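Local coordinates for peptide ABC transporter, peptide-binding protein (Thermus thermophilus, PDB 2D5W) that binds oligopeptides, here a pentapeptide, and probably hands them to an ABC transporter for uptake into the cell, at residues A[35-49]-A[566-579]. Numbering follows the deposited sequence.
Sequences EIEQYLFAPFIGFNA and SAYSGGYGYPGWNA
Gln38, on helix 31-40, reaches into the loop 566-579. Its CB lies 3.3 Å from Gly576 O. The chain runs on extended through CG (chi2 177°) and carries the amide in beside the Tyr574 ring, their planes 45° apart. Gln38 CD is 3.3 Å from Tyr574 CE2. OE1 sits between that ring atom and Trp577 CA. NE2 lies over one face of the ring and donates twice. In the first bond Gln38 NE2 lies 2.8 Å from Pro575 O, tilted from the carbonyl plane. The other is nearly straight and meets a lone pair of Glu35 O within its own helix. With an alanine here, Pro575 O would probably lose this donor and a gap would open between the helix and Tyr574. The loop belongs to the peptide-binding site of this family 5 solute-binding protein: Tyr572 OH bonds the bound peptide's backbone, and Tyr574 packs on a basic side chain of it. Glu35 CA makes an off-centre CH-pi contact with Tyr574, while its carboxylate turns to Tyr249, Ser271 and Ser272. Farther along, Gly570 N, in a type II turn, donates to Phe47 O (2.8 Å). The Phe47 ring edge meets Tyr568 O, 3.2 Å from Phe47 CD1. Asn48 CA lies over the six-membered ring of Trp577, 3.9 Å from its centroid. Asn578 CG covers the opposite face, and Trp577 NE1 bonds Val564 O.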
ATOM      1  N   GLU A  35       7.886  -0.312   3.627  1.00  8.13           N
ATOM      2  CA  GLU A  35       8.947  -1.313   3.656  1.00  8.04           C
ATOM      3  C   GLU A  35      10.161  -0.791   4.417  1.00  7.88           C
ATOM      4  O   GLU A  35      10.692  -1.465   5.299  1.00  8.29           O
ATOM      5  CB  GLU A  35       9.360  -1.688   2.237  1.00  8.68           C
ATOM      6  CG  GLU A  35      10.368  -2.819   2.187  1.00  9.69           C
ATOM      7  CD  GLU A  35      10.902  -3.038   0.792  1.00 10.27           C
ATOM      8  OE1 GLU A  35      11.900  -2.384   0.429  1.00 10.57           O
ATOM      9  OE2 GLU A  35      10.313  -3.853   0.054  1.00 10.58           O
ATOM     10  N   ILE A  36      10.600   0.415   4.076  1.00  7.47           N
ATOM     11  CA  ILE A  36      11.749   1.017   4.730  1.00  8.89           C
ATOM     12  C   ILE A  36      11.493   1.195   6.220  1.00  7.76           C
ATOM     13  O   ILE A  36      12.372   0.949   7.048  1.00  9.50           O
ATOM     14  CB  ILE A  36      12.080   2.386   4.099  1.00  8.22           C
ATOM     15  CG1 ILE A  36      12.628   2.172   2.690  1.00  9.29           C
ATOM     16  CG2 ILE A  36      13.089   3.146   4.960  1.00  9.45           C
ATOM     17  CD1 ILE A  36      12.846   3.447   1.915  1.00 10.17           C
ATOM     18  N   GLU A  37      10.279   1.601   6.567  1.00  8.30           N
ATOM     19  CA  GLU A  37       9.972   1.822   7.968  1.00  9.06           C
ATOM     20  C   GLU A  37      10.005   0.576   8.839  1.00  9.51           C
ATOM     21  O   GLU A  37      10.069   0.688  10.059  1.00 10.11           O
ATOM     22  CB  GLU A  37       8.650   2.573   8.100  1.00 10.15           C
ATOM     23  CG  GLU A  37       8.820   4.030   7.688  1.00 11.36           C
ATOM     24  CD  GLU A  37       7.580   4.864   7.867  1.00 12.64           C
ATOM     25  OE1 GLU A  37       7.661   6.089   7.625  1.00 12.38           O
ATOM     26  OE2 GLU A  37       6.529   4.304   8.240  1.00 19.19           O
ATOM     27  N   GLN A  38       9.977  -0.612   8.238  1.00  9.27           N
ATOM     28  CA  GLN A  38      10.070  -1.825   9.046  1.00 10.02           C
ATOM     29  C   GLN A  38      11.437  -1.839   9.726  1.00  9.46           C
ATOM     30  O   GLN A  38      11.579  -2.319  10.852  1.00 12.07           O
ATOM     31  CB  GLN A  38       9.965  -3.077   8.189  1.00  9.64           C
ATOM     32  CG  GLN A  38       8.642  -3.304   7.520  1.00  9.53           C
ATOM     33  CD  GLN A  38       8.715  -4.531   6.652  1.00 10.34           C
ATOM     34  OE1 GLN A  38       8.129  -5.568   6.961  1.00 12.63           O
ATOM     35  NE2 GLN A  38       9.473  -4.432   5.570  1.00 11.34           N
ATOM     36  N   TYR A  39      12.446  -1.321   9.032  1.00  8.99           N
ATOM     37  CA  TYR A  39      13.794  -1.280   9.579  1.00  9.15           C
ATOM     38  C   TYR A  39      13.907  -0.284  10.729  1.00  8.74           C
ATOM     39  O   TYR A  39      14.685  -0.485  11.663  1.00 10.18           O
ATOM     40  CB  TYR A  39      14.807  -0.892   8.491  1.00  9.16           C
ATOM     41  CG  TYR A  39      15.001  -1.943   7.422  1.00  9.18           C
ATOM     42  CD1 TYR A  39      14.078  -2.100   6.386  1.00  9.77           C
ATOM     43  CD2 TYR A  39      16.086  -2.815   7.474  1.00  9.31           C
ATOM     44  CE1 TYR A  39      14.233  -3.109   5.431  1.00 10.00           C
ATOM     45  CE2 TYR A  39      16.251  -3.824   6.529  1.00  9.58           C
ATOM     46  CZ  TYR A  39      15.321  -3.968   5.513  1.00  9.44           C
ATOM     47  OH  TYR A  39      15.483  -4.985   4.599  1.00 10.24           O
ATOM     48  N   LEU A  40      13.103   0.772  10.653  1.00  8.96           N
ATOM     49  CA  LEU A  40      13.123   1.865  11.622  1.00  8.86           C
ATOM     50  C   LEU A  40      12.124   1.800  12.771  1.00  9.22           C
ATOM     51  O   LEU A  40      12.350   2.401  13.826  1.00  9.45           O
ATOM     52  CB  LEU A  40      12.910   3.185  10.878  1.00  8.92           C
ATOM     53  CG  LEU A  40      13.930   3.550   9.799  1.00  9.54           C
ATOM     54  CD1 LEU A  40      13.419   4.729   8.989  1.00 10.86           C
ATOM     55  CD2 LEU A  40      15.271   3.873  10.446  1.00  9.81           C
ATOM     56  N   PHE A  41      11.021   1.090  12.561  1.00  8.64           N
ATOM     57  CA  PHE A  41       9.969   0.981  13.565  1.00  9.44           C
ATOM     58  C   PHE A  41       9.474  -0.453  13.643  1.00 10.28           C
ATOM     59  O   PHE A  41       9.058  -1.028  12.639  1.00 12.96           O
ATOM     60  CB  PHE A  41       8.814   1.917  13.202  1.00  9.66           C
ATOM     61  CG  PHE A  41       9.187   3.372  13.234  1.00  8.60           C
ATOM     62  CD1 PHE A  41       9.207   4.070  14.439  1.00  9.80           C
ATOM     63  CD2 PHE A  41       9.578   4.030  12.075  1.00  9.55           C
ATOM     64  CE1 PHE A  41       9.617   5.403  14.491  1.00  9.46           C
ATOM     65  CE2 PHE A  41       9.991   5.362  12.117  1.00  9.36           C
ATOM     66  CZ  PHE A  41      10.011   6.050  13.328  1.00  8.81           C
ATOM     67  N   ALA A  42       9.518  -1.028  14.838  1.00  9.34           N
ATOM     68  CA  ALA A  42       9.086  -2.405  15.027  1.00 10.15           C
ATOM     69  C   ALA A  42       7.685  -2.496  15.612  1.00 10.05           C
ATOM     70  O   ALA A  42       7.279  -1.670  16.428  1.00 10.44           O
ATOM     71  CB  ALA A  42      10.072  -3.136  15.928  1.00 10.46           C
ATOM     72  N   PRO A  43       6.919  -3.511  15.197  1.00  9.09           N
ATOM     73  CA  PRO A  43       5.557  -3.686  15.703  1.00  9.73           C
ATOM     74  C   PRO A  43       5.553  -4.425  17.038  1.00  9.50           C
ATOM     75  O   PRO A  43       6.580  -4.942  17.480  1.00  9.18           O
ATOM     76  CB  PRO A  43       4.903  -4.512  14.607  1.00 10.09           C
ATOM     77  CG  PRO A  43       6.027  -5.435  14.198  1.00 10.40           C
ATOM     78  CD  PRO A  43       7.223  -4.496  14.141  1.00  9.58           C
ATOM     79  N   PHE A  44       4.395  -4.455  17.687  1.00  9.76           N
ATOM     80  CA  PHE A  44       4.263  -5.197  18.933  1.00  9.25           C
ATOM     81  C   PHE A  44       4.178  -6.664  18.524  1.00  9.56           C
ATOM     82  O   PHE A  44       4.820  -7.528  19.118  1.00  9.34           O
ATOM     83  CB  PHE A  44       2.989  -4.786  19.675  1.00 10.26           C
ATOM     84  CG  PHE A  44       3.060  -3.419  20.289  1.00  9.90           C
ATOM     85  CD1 PHE A  44       2.092  -2.461  20.007  1.00 10.15           C
ATOM     86  CD2 PHE A  44       4.101  -3.084  21.148  1.00 10.71           C
ATOM     87  CE1 PHE A  44       2.159  -1.191  20.571  1.00 10.62           C
ATOM     88  CE2 PHE A  44       4.177  -1.817  21.716  1.00 10.82           C
ATOM     89  CZ  PHE A  44       3.204  -0.869  21.428  1.00 10.37           C
ATOM     90  N   ILE A  45       3.383  -6.918  17.488  1.00  9.20           N
ATOM     91  CA  ILE A  45       3.183  -8.252  16.937  1.00 10.38           C
ATOM     92  C   ILE A  45       3.524  -8.191  15.451  1.00  9.01           C
ATOM     93  O   ILE A  45       2.993  -7.349  14.723  1.00 10.14           O
ATOM     94  CB  ILE A  45       1.710  -8.703  17.081  1.00 10.35           C
ATOM     95  CG1 ILE A  45       1.304  -8.711  18.559  1.00 12.31           C
ATOM     96  CG2 ILE A  45       1.520 -10.080  16.442  1.00 11.61           C
ATOM     97  CD1 ILE A  45       2.111  -9.653  19.427  1.00 15.31           C
ATOM     98  N   GLY A  46       4.416  -9.068  15.004  1.00  9.65           N
ATOM     99  CA  GLY A  46       4.779  -9.089  13.598  1.00  9.61           C
ATOM    100  C   GLY A  46       4.053 -10.204  12.870  1.00  9.70           C
ATOM    101  O   GLY A  46       3.285 -10.950  13.480  1.00 10.33           O
ATOM    102  N   PHE A  47       4.270 -10.306  11.563  1.00  9.82           N
ATOM    103  CA  PHE A  47       3.652 -11.357  10.756  1.00  9.88           C
ATOM    104  C   PHE A  47       4.790 -11.914   9.905  1.00  9.39           C
ATOM    105  O   PHE A  47       5.350 -11.205   9.066  1.00  9.75           O
ATOM    106  CB  PHE A  47       2.540 -10.774   9.875  1.00 10.83           C
ATOM    107  CG  PHE A  47       1.546 -11.799   9.393  1.00 10.81           C
ATOM    108  CD1 PHE A  47       1.419 -12.088   8.036  1.00 11.47           C
ATOM    109  CD2 PHE A  47       0.728 -12.474  10.298  1.00 11.38           C
ATOM    110  CE1 PHE A  47       0.491 -13.032   7.589  1.00 12.41           C
ATOM    111  CE2 PHE A  47      -0.201 -13.417   9.862  1.00 13.40           C
ATOM    112  CZ  PHE A  47      -0.318 -13.695   8.505  1.00 13.24           C
ATOM    113  N   ASN A  48       5.140 -13.180  10.124  1.00  9.83           N
ATOM    114  CA  ASN A  48       6.265 -13.772   9.411  1.00 10.34           C
ATOM    115  C   ASN A  48       5.981 -14.376   8.041  1.00  9.78           C
ATOM    116  O   ASN A  48       4.852 -14.358   7.556  1.00 10.79           O
ATOM    117  CB  ASN A  48       6.983 -14.794  10.308  1.00 10.60           C
ATOM    118  CG  ASN A  48       6.133 -16.011  10.631  1.00 10.63           C
ATOM    119  OD1 ASN A  48       5.271 -16.410   9.854  1.00 11.24           O
ATOM    120  ND2 ASN A  48       6.397 -16.623  11.782  1.00 13.09           N
ATOM    121  N   ALA A  49       7.030 -14.911   7.421  1.00 10.58           N
ATOM    122  CA  ALA A  49       6.929 -15.501   6.090  1.00 10.85           C
ATOM    123  C   ALA A  49       6.025 -16.723   6.038  1.00 12.59           C
ATOM    124  O   ALA A  49       5.536 -17.089   4.971  1.00 12.93           O
ATOM    125  CB  ALA A  49       8.320 -15.855   5.572  1.00 11.81           C
ATOM    126  N   SER A 566       7.400 -13.276   1.412  1.00 11.85           N
ATOM    127  CA  SER A 566       6.356 -14.228   1.062  1.00 11.82           C
ATOM    128  C   SER A 566       5.160 -13.388   0.640  1.00 11.63           C
ATOM    129  O   SER A 566       5.228 -12.163   0.653  1.00 13.23           O
ATOM    130  CB  SER A 566       5.988 -15.105   2.260  1.00 11.91           C
ATOM    131  OG  SER A 566       5.363 -14.337   3.270  1.00 12.97           O
ATOM    132  N   ALA A 567       4.066 -14.041   0.271  1.00 12.40           N
ATOM    133  CA  ALA A 567       2.878 -13.317  -0.162  1.00 12.21           C
ATOM    134  C   ALA A 567       2.428 -12.247   0.829  1.00 12.57           C
ATOM    135  O   ALA A 567       2.030 -11.152   0.431  1.00 13.00           O
ATOM    136  CB  ALA A 567       1.741 -14.295  -0.418  1.00 13.63           C
ATOM    137  N   TYR A 568       2.506 -12.558   2.120  1.00 10.96           N
ATOM    138  CA  TYR A 568       2.067 -11.619   3.140  1.00 10.54           C
ATOM    139  C   TYR A 568       3.054 -11.343   4.277  1.00  9.72           C
ATOM    140  O   TYR A 568       2.658 -10.847   5.330  1.00 10.16           O
ATOM    141  CB  TYR A 568       0.726 -12.087   3.719  1.00 10.58           C
ATOM    142  CG  TYR A 568      -0.410 -12.070   2.717  1.00 10.13           C
ATOM    143  CD1 TYR A 568      -0.939 -13.254   2.209  1.00 10.10           C
ATOM    144  CD2 TYR A 568      -0.972 -10.863   2.297  1.00  9.14           C
ATOM    145  CE1 TYR A 568      -2.009 -13.239   1.311  1.00  9.69           C
ATOM    146  CE2 TYR A 568      -2.042 -10.835   1.400  1.00 10.15           C
ATOM    147  CZ  TYR A 568      -2.556 -12.027   0.915  1.00 10.47           C
ATOM    148  OH  TYR A 568      -3.634 -12.014   0.057  1.00 11.50           O
ATOM    149  N   SER A 569       4.332 -11.651   4.073  1.00 10.25           N
ATOM    150  CA  SER A 569       5.323 -11.394   5.117  1.00 10.41           C
ATOM    151  C   SER A 569       5.301  -9.907   5.468  1.00 10.17           C
ATOM    152  O   SER A 569       5.252  -9.051   4.580  1.00 10.35           O
ATOM    153  CB  SER A 569       6.721 -11.809   4.647  1.00 10.36           C
ATOM    154  OG  SER A 569       7.097 -11.144   3.453  1.00 10.83           O
ATOM    155  N   GLY A 570       5.335  -9.603   6.762  1.00 10.45           N
ATOM    156  CA  GLY A 570       5.290  -8.218   7.198  1.00 11.12           C
ATOM    157  C   GLY A 570       3.928  -7.607   6.920  1.00 11.62           C
ATOM    158  O   GLY A 570       3.758  -6.389   6.966  1.00 13.54           O
ATOM    159  N   GLY A 571       2.958  -8.468   6.625  1.00 10.58           N
ATOM    160  CA  GLY A 571       1.611  -8.020   6.330  1.00 11.97           C
ATOM    161  C   GLY A 571       1.359  -7.804   4.847  1.00 11.11           C
ATOM    162  O   GLY A 571       0.428  -8.377   4.284  1.00 11.64           O
ATOM    163  N   TYR A 572       2.206  -6.999   4.212  1.00 11.62           N
ATOM    164  CA  TYR A 572       2.055  -6.664   2.798  1.00 11.76           C
ATOM    165  C   TYR A 572       2.877  -7.479   1.814  1.00 12.51           C
ATOM    166  O   TYR A 572       2.852  -7.212   0.612  1.00 14.50           O
ATOM    167  CB  TYR A 572       2.353  -5.181   2.600  1.00 12.06           C
ATOM    168  CG  TYR A 572       1.343  -4.281   3.264  1.00 14.19           C
ATOM    169  CD1 TYR A 572       0.093  -4.060   2.687  1.00 14.37           C
ATOM    170  CD2 TYR A 572       1.634  -3.647   4.471  1.00 17.32           C
ATOM    171  CE1 TYR A 572      -0.843  -3.226   3.295  1.00 16.93           C
ATOM    172  CE2 TYR A 572       0.706  -2.812   5.086  1.00 19.16           C
ATOM    173  CZ  TYR A 572      -0.528  -2.607   4.492  1.00 18.51           C
ATOM    174  OH  TYR A 572      -1.444  -1.775   5.095  1.00 21.75           O
ATOM    175  N   GLY A 573       3.626  -8.450   2.310  1.00 12.31           N
ATOM    176  CA  GLY A 573       4.395  -9.283   1.412  1.00 14.84           C
ATOM    177  C   GLY A 573       5.665  -8.664   0.885  1.00 16.61           C
ATOM    178  O   GLY A 573       5.834  -8.488  -0.323  1.00 20.15           O
ATOM    179  N   TYR A 574       6.552  -8.302   1.795  1.00 14.87           N
ATOM    180  CA  TYR A 574       7.832  -7.755   1.399  1.00 14.90           C
ATOM    181  C   TYR A 574       8.895  -8.173   2.395  1.00 12.72           C
ATOM    182  O   TYR A 574       8.591  -8.734   3.451  1.00 11.69           O
ATOM    183  CB  TYR A 574       7.766  -6.226   1.233  1.00 15.06           C
ATOM    184  CG  TYR A 574       7.043  -5.433   2.302  1.00 15.04           C
ATOM    185  CD1 TYR A 574       6.534  -4.169   2.007  1.00 13.71           C
ATOM    186  CD2 TYR A 574       6.894  -5.915   3.601  1.00 15.24           C
ATOM    187  CE1 TYR A 574       5.896  -3.401   2.974  1.00 14.83           C
ATOM    188  CE2 TYR A 574       6.256  -5.151   4.579  1.00 15.70           C
ATOM    189  CZ  TYR A 574       5.761  -3.895   4.256  1.00 15.45           C
ATOM    190  OH  TYR A 574       5.134  -3.130   5.212  1.00 18.91           O
ATOM    191  N   PRO A 575      10.166  -7.963   2.046  1.00 11.08           N
ATOM    192  CA  PRO A 575      11.270  -8.326   2.931  1.00 11.28           C
ATOM    193  C   PRO A 575      11.444  -7.265   4.006  1.00 10.77           C
ATOM    194  O   PRO A 575      10.825  -6.203   3.937  1.00 11.93           O
ATOM    195  CB  PRO A 575      12.458  -8.379   1.980  1.00 13.05           C
ATOM    196  CG  PRO A 575      12.139  -7.289   1.013  1.00 16.13           C
ATOM    197  CD  PRO A 575      10.666  -7.482   0.744  1.00 12.36           C
ATOM    198  N   GLY A 576      12.267  -7.564   5.007  1.00 10.94           N
ATOM    199  CA  GLY A 576      12.532  -6.598   6.056  1.00 10.49           C
ATOM    200  C   GLY A 576      11.677  -6.665   7.306  1.00 10.68           C
ATOM    201  O   GLY A 576      11.821  -5.823   8.192  1.00 11.55           O
ATOM    202  N   TRP A 577      10.797  -7.659   7.386  1.00 10.17           N
ATOM    203  CA  TRP A 577       9.913  -7.834   8.537  1.00 10.98           C
ATOM    204  C   TRP A 577      10.654  -8.497   9.704  1.00 11.00           C
ATOM    205  O   TRP A 577      10.121  -8.614  10.810  1.00 11.54           O
ATOM    206  CB  TRP A 577       8.715  -8.696   8.127  1.00 10.94           C
ATOM    207  CG  TRP A 577       9.145  -9.966   7.469  1.00 10.26           C
ATOM    208  CD1 TRP A 577       9.446 -10.151   6.149  1.00 10.79           C
ATOM    209  CD2 TRP A 577       9.452 -11.200   8.124  1.00 10.54           C
ATOM    210  NE1 TRP A 577       9.929 -11.421   5.944  1.00 10.98           N
ATOM    211  CE2 TRP A 577       9.944 -12.087   7.143  1.00 10.56           C
ATOM    212  CE3 TRP A 577       9.365 -11.642   9.451  1.00 11.22           C
ATOM    213  CZ2 TRP A 577      10.349 -13.392   7.448  1.00 12.78           C
ATOM    214  CZ3 TRP A 577       9.767 -12.936   9.752  1.00 13.83           C
ATOM    215  CH2 TRP A 577      10.253 -13.795   8.754  1.00 13.03           C
ATOM    216  N   ASN A 578      11.883  -8.929   9.439  1.00  9.94           N
ATOM    217  CA  ASN A 578      12.749  -9.597  10.416  1.00 10.48           C
ATOM    218  C   ASN A 578      14.131  -8.974  10.245  1.00 10.40           C
ATOM    219  O   ASN A 578      15.151  -9.663  10.305  1.00 10.15           O
ATOM    220  CB  ASN A 578      12.827 -11.087  10.081  1.00 10.66           C
ATOM    221  CG  ASN A 578      13.446 -11.341   8.711  1.00 10.09           C
ATOM    222  OD1 ASN A 578      13.355 -10.501   7.813  1.00 10.42           O
ATOM    223  ND2 ASN A 578      14.072 -12.501   8.542  1.00 10.59           N
ATOM    224  N   ALA A 579      14.152  -7.660  10.053  1.00 10.67           N
ATOM    225  CA  ALA A 579      15.385  -6.931   9.785  1.00 10.11           C
ATOM    226  C   ALA A 579      16.557  -7.132  10.734  1.00 10.25           C
ATOM    227  O   ALA A 579      17.708  -6.952  10.331  1.00 11.11           O
ATOM    228  CB  ALA A 579      15.080  -5.443   9.645  1.00 11.33           C
TER
HETATM  229  O   HOH W   1      12.165  -5.706  10.889  1.00 16.15           O